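AimR transcriptional regulator (Bacillus phage phi3T, PDB 5ZVV) activates transcription of the phage aimX locus as a homodimer, apparently favouring the lytic cycle until the arbitrium peptide binds it and switches infection toward lysogeny. Local coordinates at residues A[265-270]-A[281-286]; A[273-278]-A[301-306]; A[293-298]-A[331-336]. All coordinates share one frame; numbering follows the deposited sequence.

Interaction 1 (A[265-270]-A[281-286]); sequences MLDGAL and NQWVNY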
loop_
_atom_site.group_PDB
_atom_site.type_symbol
_atom_site.label_atom_id
_atom_site.label_comp_id
_atom_site.label_asym_id
_atom_site.label_seq_id
_atom_site.Cartn_x
_atom_site.Cartn_y
_atom_site.Cartn_z
HETATM N N MSE A 265 13.961 -19.709 -15.540
HETATM C CA MSE A 265 12.618 -19.443 -15.026
HETATM C C MSE A 265 11.609 -20.406 -15.642
HETATM O O MSE A 265 10.763 -20.964 -14.944
HETATM C CB MSE A 265 12.206 -18.000 -15.294
HETATM C CG MSE A 265 12.936 -16.993 -14.438
HETATM SE SE MSE A 265 12.419 -15.179 -14.897
HETATM C CE MSE A 265 13.587 -14.211 -13.665
ATOM N N LEU A 266 11.715 -20.612 -16.957
ATOM C CA LEU A 266 10.801 -21.522 -17.643
ATOM C C LEU A 266 11.005 -22.959 -17.177
ATOM O O LEU A 266 10.042 -23.658 -16.831
ATOM C CB LEU A 266 10.997 -21.415 -19.153
ATOM C CG LEU A 266 10.036 -22.276 -19.972
ATOM C CD1 LEU A 266 8.619 -21.785 -19.763
ATOM C CD2 LEU A 266 10.409 -22.259 -21.441
ATOM N N ASP A 267 12.262 -23.417 -17.173
ATOM C CA ASP A 267 12.582 -24.738 -16.648
ATOM C C ASP A 267 12.072 -24.897 -15.225
ATOM O O ASP A 267 11.576 -25.963 -14.854
ATOM C CB ASP A 267 14.094 -24.979 -16.685
ATOM C CG ASP A 267 14.655 -25.021 -18.094
ATOM O OD1 ASP A 267 13.873 -25.151 -19.056
ATOM O OD2 ASP A 267 15.896 -24.941 -18.230
ATOM N N GLY A 268 12.195 -23.848 -14.410
ATOM C CA GLY A 268 11.676 -23.916 -13.054
ATOM C C GLY A 268 10.164 -24.033 -13.011
ATOM O O GLY A 268 9.611 -24.741 -12.163
ATOM N N ALA A 269 9.474 -23.345 -13.922
ATOM C CA ALA A 269 8.022 -23.471 -13.990
ATOM C C ALA A 269 7.615 -24.896 -14.340
ATOM O O ALA A 269 6.694 -25.457 -13.729
ATOM C CB ALA A 269 7.453 -22.485 -15.011
ATOM N N LEU A 270 8.296 -25.501 -15.318
ATOM C CA LEU A 270 7.974 -26.874 -15.690
ATOM C C LEU A 270 8.366 -27.857 -14.595
ATOM O O LEU A 270 7.707 -28.887 -14.421
ATOM C CB LEU A 270 8.664 -27.236 -17.004
ATOM C CG LEU A 270 8.079 -26.591 -18.259
ATOM C CD1 LEU A 270 9.054 -26.683 -19.424
ATOM C CD2 LEU A 270 6.754 -27.256 -18.612
ATOM N N ASN A 281 9.965 -35.388 -14.823
ATOM C CA ASN A 281 10.602 -34.096 -14.594
ATOM C C ASN A 281 11.961 -34.088 -15.284
ATOM O O ASN A 281 12.902 -34.745 -14.825
ATOM C CB ASN A 281 10.747 -33.826 -13.098
ATOM C CG ASN A 281 11.090 -32.379 -12.791
ATOM O OD1 ASN A 281 11.606 -31.651 -13.639
ATOM N ND2 ASN A 281 10.797 -31.954 -11.568
ATOM N N GLN A 282 12.064 -33.337 -16.377
ATOM C CA GLN A 282 13.322 -33.152 -17.083
ATOM C C GLN A 282 14.013 -31.846 -16.727
ATOM O O GLN A 282 15.084 -31.563 -17.272
ATOM C CB GLN A 282 13.093 -33.191 -18.595
ATOM C CG GLN A 282 12.366 -34.416 -19.099
ATOM C CD GLN A 282 12.037 -34.309 -20.571
ATOM O OE1 GLN A 282 11.943 -33.209 -21.116
ATOM N NE2 GLN A 282 11.870 -35.451 -21.226
ATOM N N TRP A 283 13.437 -31.047 -15.827
ATOM C CA TRP A 283 13.856 -29.663 -15.642
ATOM C C TRP A 283 14.432 -29.395 -14.258
ATOM O O TRP A 283 14.518 -28.236 -13.842
ATOM C CB TRP A 283 12.681 -28.729 -15.926
ATOM C CG TRP A 283 12.071 -28.975 -17.268
ATOM C CD1 TRP A 283 12.475 -28.451 -18.460
ATOM C CD2 TRP A 283 10.963 -29.829 -17.558
ATOM N NE1 TRP A 283 11.682 -28.923 -19.475
ATOM C CE2 TRP A 283 10.742 -29.770 -18.947
ATOM C CE3 TRP A 283 10.130 -30.636 -16.776
ATOM C CZ2 TRP A 283 9.723 -30.485 -19.572
ATOM C CZ3 TRP A 283 9.119 -31.344 -17.398
ATOM C CH2 TRP A 283 8.924 -31.264 -18.782
ATOM N N VAL A 284 14.826 -30.441 -13.533
ATOM C CA VAL A 284 15.500 -30.250 -12.255
ATOM C C VAL A 284 16.809 -29.512 -12.494
ATOM O O VAL A 284 17.632 -29.924 -13.319
ATOM C CB VAL A 284 15.742 -31.599 -11.561
ATOM C CG1 VAL A 284 16.457 -31.391 -10.232
ATOM C CG2 VAL A 284 14.429 -32.337 -11.363
ATOM N N ASN A 285 17.002 -28.407 -11.782
ATOM C CA ASN A 285 18.217 -27.610 -11.908
ATOM C C ASN A 285 19.238 -28.122 -10.900
ATOM O O ASN A 285 19.065 -27.951 -9.688
ATOM C CB ASN A 285 17.917 -26.130 -11.686
ATOM C CG ASN A 285 19.047 -25.222 -12.148
ATOM O OD1 ASN A 285 20.226 -25.560 -12.034
ATOM N ND2 ASN A 285 18.685 -24.057 -12.670
ATOM N N TYR A 286 20.298 -28.757 -11.399
ATOM C CA TYR A 286 21.371 -29.283 -10.565
ATOM C C TYR A 286 22.559 -28.335 -10.459
ATOM O O TYR A 286 23.501 -28.626 -9.717
ATOM C CB TYR A 286 21.845 -30.633 -11.113
ATOM C CG TYR A 286 20.802 -31.730 -11.059
ATOM C CD1 TYR A 286 20.612 -32.474 -9.903
ATOM C CD2 TYR A 286 20.012 -32.027 -12.166
ATOM C CE1 TYR A 286 19.663 -33.482 -9.844
ATOM C CE2 TYR A 286 19.059 -33.036 -12.119
ATOM C CZ TYR A 286 18.889 -33.761 -10.953
ATOM O OH TYR A 286 17.947 -34.764 -10.889
#
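Trp283, in the loop that follows helix 260-277, turns back and lays its indole against the side of that same helix, on Asp267 and Leu270. Its CB starts close to the backbone, 3.2 Å from Asp267 O. With chi1 at -54°, CG lies beside the Trp283 backbone N and the ring is swung over the turn that carries Asp267 and Leu270. CG then faces Leu270 CB, and CD2 comes nearer to it, with 3.5 Å between Trp283 CD2 and Leu270 CB. On the pyrrole side, Trp283 CD1 passes 3.6 Å from Asp267 OD1; the carboxylate approaches the indole obliquely, the two planes 36° apart. Next along the five-membered ring, NE1 meets the methyl Leu270 CD1, which sits over the ring face in a CH-pi contact, 3.7 Å from the centroid of that ring. Toward the benzo end, Trp283 CE3 still packs on Leu270 CB, and CZ3 reaches the neighbourhood of Leu270 O.

The loop joins helices 260-277 and 291-304 in the all-helical, TPR-clan region of AimR, and the indole packs it back on the first of them. An Asx turn sets the loop up: Asn281 OD1 accepts from Trp283 N at 2.9 Å, with an N-H...O angle of 157°. The face of the indole turned away from Leu270 is covered by Gln282 CB, which puts the ring between two aliphatic groups. Lys247 of helix 243-252 touches both Leu270 and Trp283, while Gln263 NE2 donates a hydrogen bond to Asp267 OD1 from one turn earlier in the helix. A glycerol, probably from the crystallisation liquor, makes weak hydrogen bonds to Asp267 OD1 and Trp283 NE1.

Interaction 2 (A[273-278]-A[301-306]); sequences LSNIWK and YINQGN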
loop_
_atom_site.group_PDB
_atom_site.type_symbol
_atom_site.label_atom_id
_atom_site.label_comp_id
_atom_site.label_asym_id
_atom_site.label_seq_id
_atom_site.Cartn_x
_atom_site.Cartn_y
_atom_site.Cartn_z
ATOM N N LEU A 273 5.699 -27.608 -11.994
ATOM C CA LEU A 273 4.503 -28.252 -12.527
ATOM C C LEU A 273 4.596 -29.772 -12.423
ATOM O O LEU A 273 3.698 -30.428 -11.875
ATOM C CB LEU A 273 4.291 -27.831 -13.979
ATOM C CG LEU A 273 3.042 -28.394 -14.651
ATOM C CD1 LEU A 273 1.779 -27.802 -14.035
ATOM C CD2 LEU A 273 3.089 -28.155 -16.154
ATOM N N SER A 274 5.682 -30.351 -12.948
ATOM C CA SER A 274 5.798 -31.806 -12.972
ATOM C C SER A 274 5.966 -32.379 -11.572
ATOM O O SER A 274 5.524 -33.503 -11.312
ATOM C CB SER A 274 6.958 -32.230 -13.876
ATOM O OG SER A 274 8.198 -31.739 -13.396
ATOM N N ASN A 275 6.600 -31.632 -10.664
ATOM C CA ASN A 275 6.623 -32.044 -9.263
ATOM C C ASN A 275 5.219 -32.060 -8.674
ATOM O O ASN A 275 4.857 -32.984 -7.936
ATOM C CB ASN A 275 7.520 -31.113 -8.452
ATOM C CG ASN A 275 8.989 -31.369 -8.688
ATOM O OD1 ASN A 275 9.378 -32.433 -9.173
ATOM N ND2 ASN A 275 9.818 -30.395 -8.338
ATOM N N ILE A 276 4.416 -31.041 -8.992
ATOM C CA ILE A 276 3.049 -30.961 -8.483
ATOM C C ILE A 276 2.236 -32.158 -8.955
ATOM O O ILE A 276 1.533 -32.804 -8.169
ATOM C CB ILE A 276 2.396 -29.633 -8.910
ATOM C CG1 ILE A 276 2.917 -28.479 -8.057
ATOM C CG2 ILE A 276 0.873 -29.717 -8.820
ATOM C CD1 ILE A 276 2.602 -28.635 -6.596
ATOM N N TRP A 277 2.322 -32.474 -10.243
ATOM C CA TRP A 277 1.517 -33.549 -10.806
ATOM C C TRP A 277 2.237 -34.890 -10.818
ATOM O O TRP A 277 1.686 -35.866 -11.340
ATOM C CB TRP A 277 1.070 -33.178 -12.220
ATOM C CG TRP A 277 0.129 -32.015 -12.230
ATOM C CD1 TRP A 277 0.459 -30.693 -12.184
ATOM C CD2 TRP A 277 -1.301 -32.071 -12.278
ATOM N NE1 TRP A 277 -0.676 -29.920 -12.206
ATOM C CE2 TRP A 277 -1.771 -30.742 -12.263
ATOM C CE3 TRP A 277 -2.229 -33.115 -12.335
ATOM C CZ2 TRP A 277 -3.129 -30.430 -12.301
ATOM C CZ3 TRP A 277 -3.579 -32.802 -12.375
ATOM C CH2 TRP A 277 -4.013 -31.472 -12.356
ATOM N N LYS A 278 3.436 -34.960 -10.239
ATOM C CA LYS A 278 4.249 -36.174 -10.216
ATOM C C LYS A 278 4.374 -36.772 -11.616
ATOM O O LYS A 278 4.153 -37.963 -11.841
ATOM C CB LYS A 278 3.693 -37.183 -9.210
ATOM C CG LYS A 278 3.672 -36.621 -7.793
ATOM C CD LYS A 278 3.188 -37.619 -6.757
ATOM C CE LYS A 278 3.039 -36.937 -5.400
ATOM N NZ LYS A 278 2.547 -37.857 -4.339
ATOM N N TYR A 301 13.344 -34.234 -5.050
ATOM C CA TYR A 301 13.882 -35.266 -4.171
ATOM C C TYR A 301 12.799 -35.844 -3.265
ATOM O O TYR A 301 12.723 -37.065 -3.079
ATOM C CB TYR A 301 15.030 -34.698 -3.335
ATOM C CG TYR A 301 16.334 -34.546 -4.083
ATOM C CD1 TYR A 301 16.581 -35.264 -5.247
ATOM C CD2 TYR A 301 17.323 -33.690 -3.617
ATOM C CE1 TYR A 301 17.778 -35.129 -5.928
ATOM C CE2 TYR A 301 18.519 -33.548 -4.290
ATOM C CZ TYR A 301 18.745 -34.269 -5.443
ATOM O OH TYR A 301 19.942 -34.127 -6.113
ATOM N N ILE A 302 11.953 -34.980 -2.697
ATOM C CA ILE A 302 10.865 -35.439 -1.834
ATOM C C ILE A 302 9.956 -36.392 -2.593
ATOM O O ILE A 302 9.558 -37.446 -2.080
ATOM C CB ILE A 302 10.075 -34.239 -1.280
ATOM C CG1 ILE A 302 10.912 -33.451 -0.274
ATOM C CG2 ILE A 302 8.768 -34.703 -0.654
ATOM C CD1 ILE A 302 10.314 -32.104 0.077
ATOM N N ASN A 303 9.604 -36.033 -3.830
ATOM C CA ASN A 303 8.752 -36.910 -4.624
ATOM C C ASN A 303 9.432 -38.246 -4.899
ATOM O O ASN A 303 8.781 -39.298 -4.862
ATOM C CB ASN A 303 8.359 -36.225 -5.930
ATOM C CG ASN A 303 7.284 -35.176 -5.732
ATOM O OD1 ASN A 303 6.613 -35.150 -4.700
ATOM N ND2 ASN A 303 7.108 -34.313 -6.722
ATOM N N GLN A 304 10.737 -38.232 -5.166
ATOM C CA GLN A 304 11.445 -39.476 -5.444
ATOM C C GLN A 304 11.877 -40.223 -4.186
ATOM O O GLN A 304 12.531 -41.266 -4.300
ATOM C CB GLN A 304 12.665 -39.203 -6.327
ATOM C CG GLN A 304 12.312 -38.906 -7.773
ATOM C CD GLN A 304 13.327 -39.474 -8.746
ATOM O OE1 GLN A 304 14.489 -39.061 -8.764
ATOM N NE2 GLN A 304 12.896 -40.437 -9.557
ATOM N N GLY A 305 11.530 -39.731 -2.999
ATOM C CA GLY A 305 11.860 -40.413 -1.766
ATOM C C GLY A 305 13.262 -40.178 -1.249
ATOM O O GLY A 305 13.638 -40.782 -0.235
ATOM N N ASN A 306 14.048 -39.324 -1.905
ATOM C CA ASN A 306 15.401 -38.999 -1.454
ATOM C C ASN A 306 15.322 -37.922 -0.373
ATOM O O ASN A 306 15.698 -36.762 -0.559
ATOM C CB ASN A 306 16.259 -38.560 -2.631
ATOM C CG ASN A 306 16.328 -39.610 -3.716
ATOM O OD1 ASN A 306 16.214 -40.804 -3.445
ATOM N ND2 ASN A 306 16.504 -39.172 -4.954
HETATM O O HOH W 1 8.608 -34.823 -8.908
#
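Asn275 and Asn303 bring the C-terminal turns of helices 260-277 and 291-304 together, their CA atoms 7.1 Å apart, and the main link runs from a side chain to a backbone carbonyl. Asn303 points its CB at the other helix, and its ND2 donates to Asn275 O at 2.9 Å. The bond is bent, with an N-H...O angle of 133°. The nitrogen approaches well off the line of the carbonyl, at a C=O...N angle of 112°, and the acceptor lies somewhat out of the Asn303 amide plane.

Asn275 O is a carbonyl of the last helical turn, where a Schellman motif with Lys278 at its positive-phi C-prime position ends the helix. Lys278 N makes just a weak bond to this oxygen, so Asn303 supplies a second donor to it. The partner helix stops in the same way, with Gly305 as the positive-phi residue of another Schellman motif; its backbone angles call for glycine.

The two amides stand nearly perpendicular, 79° apart, and a water spans them: it donates to Asn275 OD1 and accepts from Asn303 ND2, 2.7 Å from that nitrogen. Asn275 OD1 also takes a hydrogen bond from Asn281 ND2, while Asn275 ND2 bonds weakly to Leu296 O. At the exposed margin, the extended Lys278 chain passes Asn303, its CE 4.1 Å from Asn303 OD1.

Interaction 3 (A[293-298]-A[331-336]); sequences YLQLRA and YYYKGL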
loop_
_atom_site.group_PDB
_atom_site.type_symbol
_atom_site.label_atom_id
_atom_site.label_comp_id
_atom_site.label_asym_id
_atom_site.label_seq_id
_atom_site.Cartn_x
_atom_site.Cartn_y
_atom_site.Cartn_z
ATOM N N TYR A 293 15.248 -22.483 -7.209
ATOM C CA TYR A 293 15.600 -23.712 -7.912
ATOM C C TYR A 293 16.094 -24.780 -6.947
ATOM O O TYR A 293 15.876 -25.975 -7.182
ATOM C CB TYR A 293 16.639 -23.414 -8.994
ATOM C CG TYR A 293 16.179 -22.340 -9.953
ATOM C CD1 TYR A 293 14.838 -22.230 -10.301
ATOM C CD2 TYR A 293 17.072 -21.421 -10.482
ATOM C CE1 TYR A 293 14.403 -21.247 -11.160
ATOM C CE2 TYR A 293 16.649 -20.433 -11.343
ATOM C CZ TYR A 293 15.311 -20.350 -11.680
ATOM O OH TYR A 293 14.880 -19.366 -12.537
ATOM N N LEU A 294 16.748 -24.369 -5.857
ATOM C CA LEU A 294 17.055 -25.303 -4.779
ATOM C C LEU A 294 15.780 -25.871 -4.170
ATOM O O LEU A 294 15.698 -27.075 -3.899
ATOM C CB LEU A 294 17.895 -24.610 -3.706
ATOM C CG LEU A 294 19.379 -24.418 -4.011
ATOM C CD1 LEU A 294 20.066 -23.678 -2.867
ATOM C CD2 LEU A 294 20.037 -25.765 -4.265
ATOM N N GLN A 295 14.776 -25.015 -3.947
ATOM C CA GLN A 295 13.492 -25.482 -3.433
ATOM C C GLN A 295 12.856 -26.495 -4.374
ATOM O O GLN A 295 12.326 -27.519 -3.929
ATOM C CB GLN A 295 12.540 -24.307 -3.225
ATOM C CG GLN A 295 12.819 -23.454 -2.007
ATOM C CD GLN A 295 11.690 -22.484 -1.737
ATOM O OE1 GLN A 295 10.745 -22.385 -2.522
ATOM N NE2 GLN A 295 11.775 -21.767 -0.623
ATOM N N LEU A 296 12.890 -26.216 -5.680
ATOM C CA LEU A 296 12.308 -27.134 -6.653
ATOM C C LEU A 296 13.059 -28.458 -6.683
ATOM O O LEU A 296 12.448 -29.526 -6.811
ATOM C CB LEU A 296 12.299 -26.483 -8.034
ATOM C CG LEU A 296 11.331 -25.303 -8.122
ATOM C CD1 LEU A 296 11.393 -24.629 -9.481
ATOM C CD2 LEU A 296 9.925 -25.783 -7.821
ATOM N N ARG A 297 14.389 -28.407 -6.558
ATOM C CA ARG A 297 15.178 -29.634 -6.519
ATOM C C ARG A 297 14.853 -30.458 -5.276
ATOM O O ARG A 297 14.751 -31.689 -5.348
ATOM C CB ARG A 297 16.667 -29.290 -6.572
ATOM C CG ARG A 297 17.603 -30.483 -6.522
ATOM C CD ARG A 297 19.051 -30.033 -6.607
ATOM N NE ARG A 297 19.976 -31.154 -6.492
ATOM C CZ ARG A 297 21.299 -31.034 -6.461
ATOM N NH1 ARG A 297 21.863 -29.834 -6.536
ATOM N NH2 ARG A 297 22.058 -32.115 -6.354
ATOM N N ALA A 298 14.684 -29.795 -4.130
ATOM C CA ALA A 298 14.288 -30.512 -2.921
ATOM C C ALA A 298 12.890 -31.101 -3.069
ATOM O O ALA A 298 12.621 -32.207 -2.590
ATOM C CB ALA A 298 14.361 -29.581 -1.710
ATOM N N TYR A 331 8.072 -24.093 4.039
ATOM C CA TYR A 331 7.348 -24.863 5.039
ATOM C C TYR A 331 6.348 -25.828 4.414
ATOM O O TYR A 331 5.987 -26.820 5.058
ATOM C CB TYR A 331 6.626 -23.925 6.007
ATOM C CG TYR A 331 7.554 -23.066 6.837
ATOM C CD1 TYR A 331 8.073 -23.532 8.039
ATOM C CD2 TYR A 331 7.912 -21.793 6.416
ATOM C CE1 TYR A 331 8.921 -22.750 8.800
ATOM C CE2 TYR A 331 8.762 -21.004 7.171
ATOM C CZ TYR A 331 9.262 -21.487 8.361
ATOM O OH TYR A 331 10.106 -20.707 9.118
ATOM N N TYR A 332 5.904 -25.581 3.177
ATOM C CA TYR A 332 5.110 -26.597 2.491
ATOM C C TYR A 332 5.929 -27.863 2.255
ATOM O O TYR A 332 5.453 -28.979 2.494
ATOM C CB TYR A 332 4.560 -26.055 1.171
ATOM C CG TYR A 332 3.858 -27.106 0.340
ATOM C CD1 TYR A 332 2.669 -27.681 0.773
ATOM C CD2 TYR A 332 4.383 -27.528 -0.874
ATOM C CE1 TYR A 332 2.025 -28.645 0.023
ATOM C CE2 TYR A 332 3.742 -28.492 -1.634
ATOM C CZ TYR A 332 2.565 -29.046 -1.180
ATOM O OH TYR A 332 1.924 -30.004 -1.931
ATOM N N TYR A 333 7.175 -27.710 1.797
ATOM C CA TYR A 333 8.027 -28.878 1.571
ATOM C C TYR A 333 8.414 -29.547 2.886
ATOM O O TYR A 333 8.419 -30.785 2.985
ATOM C CB TYR A 333 9.272 -28.471 0.787
ATOM C CG TYR A 333 8.955 -27.784 -0.519
ATOM C CD1 TYR A 333 7.989 -28.294 -1.377
ATOM C CD2 TYR A 333 9.607 -26.615 -0.887
ATOM C CE1 TYR A 333 7.692 -27.667 -2.570
ATOM C CE2 TYR A 333 9.317 -25.980 -2.079
ATOM C CZ TYR A 333 8.357 -26.512 -2.915
ATOM O OH TYR A 333 8.067 -25.881 -4.099
ATOM N N LYS A 334 8.750 -28.747 3.902
ATOM C CA LYS A 334 9.008 -29.306 5.225
ATOM C C LYS A 334 7.812 -30.108 5.718
ATOM O O LYS A 334 7.980 -31.144 6.369
ATOM C CB LYS A 334 9.347 -28.193 6.216
ATOM C CG LYS A 334 10.604 -27.414 5.879
ATOM C CD LYS A 334 11.848 -28.109 6.391
ATOM C CE LYS A 334 11.897 -28.090 7.910
ATOM N NZ LYS A 334 13.147 -28.707 8.426
ATOM N N GLY A 335 6.598 -29.646 5.415
ATOM C CA GLY A 335 5.417 -30.409 5.780
ATOM C C GLY A 335 5.280 -31.685 4.975
ATOM O O GLY A 335 4.872 -32.722 5.505
ATOM N N LEU A 336 5.611 -31.628 3.682
ATOM C CA LEU A 336 5.610 -32.841 2.872
ATOM C C LEU A 336 6.529 -33.898 3.469
ATOM O O LEU A 336 6.202 -35.090 3.462
ATOM C CB LEU A 336 6.021 -32.525 1.434
ATOM C CG LEU A 336 4.972 -31.837 0.560
ATOM C CD1 LEU A 336 5.508 -31.626 -0.847
ATOM C CD2 LEU A 336 3.687 -32.645 0.529
HETATM O O HOH W 2 9.265 -23.814 -4.674
#
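Tyr333 reaches from helix 324-338 toward helix 291-304, and its closest approach is to the aliphatic root of Gln295: Tyr333 CE2 lies 3.8 Å from Gln295 CB. The same ring carbon passes Gln295 O at 3.9 Å. The ring meets the CB obliquely, while the Gln295 amide stands steeply to it, the two planes 79° apart. This is the tighter half of the contact, although the two helices meet here through few atoms. Phe299 adds to it by meeting the Tyr333 ring, and Phe272 of helix 260-277 touches both Tyr333 and Leu296, so three helices of the TPR-clan region converge on the tyrosine.

Packing is looser around the hydroxyl. Leu296 brings just the methyl CD2 near it, 4.2 Å from Tyr333 OH, and no direct hydrogen bond joins the two segments. Instead a water lying at the ring edge, in its plane, joins Tyr333 OH to Gln295 OE1; it donates to the amide oxygen at 3.0 Å. Gln295, extended beyond CG, carries its amide out to this water.

The other end of that amide is held by Gln322 OE1 and Glu326 O, both accepting from Gln295 NE2. With NE2 fixed in this way, OE1 is left facing the water, and one shared solvent molecule links the hydroxyl to the amide oxygen, both on buried residues.

How the interactions relate
Interactions 1, 2 and 3 lie close together on the same side of the chain's centre, with centres 10 to 14 Å apart, in the C-terminal part of the TPR-clan region. Helix 260-277 serves interactions 1 and 2, and helix 291-304 serves interactions 2 and 3. Along the chain, interaction 1 closes before interaction 3 opens, whereas interaction 2 crosses both, its segments alternating with theirs. Asn275 is a residue through which interaction 2 touches both of the others. Together they tie a loop and three helices into one continuous block of the helical array.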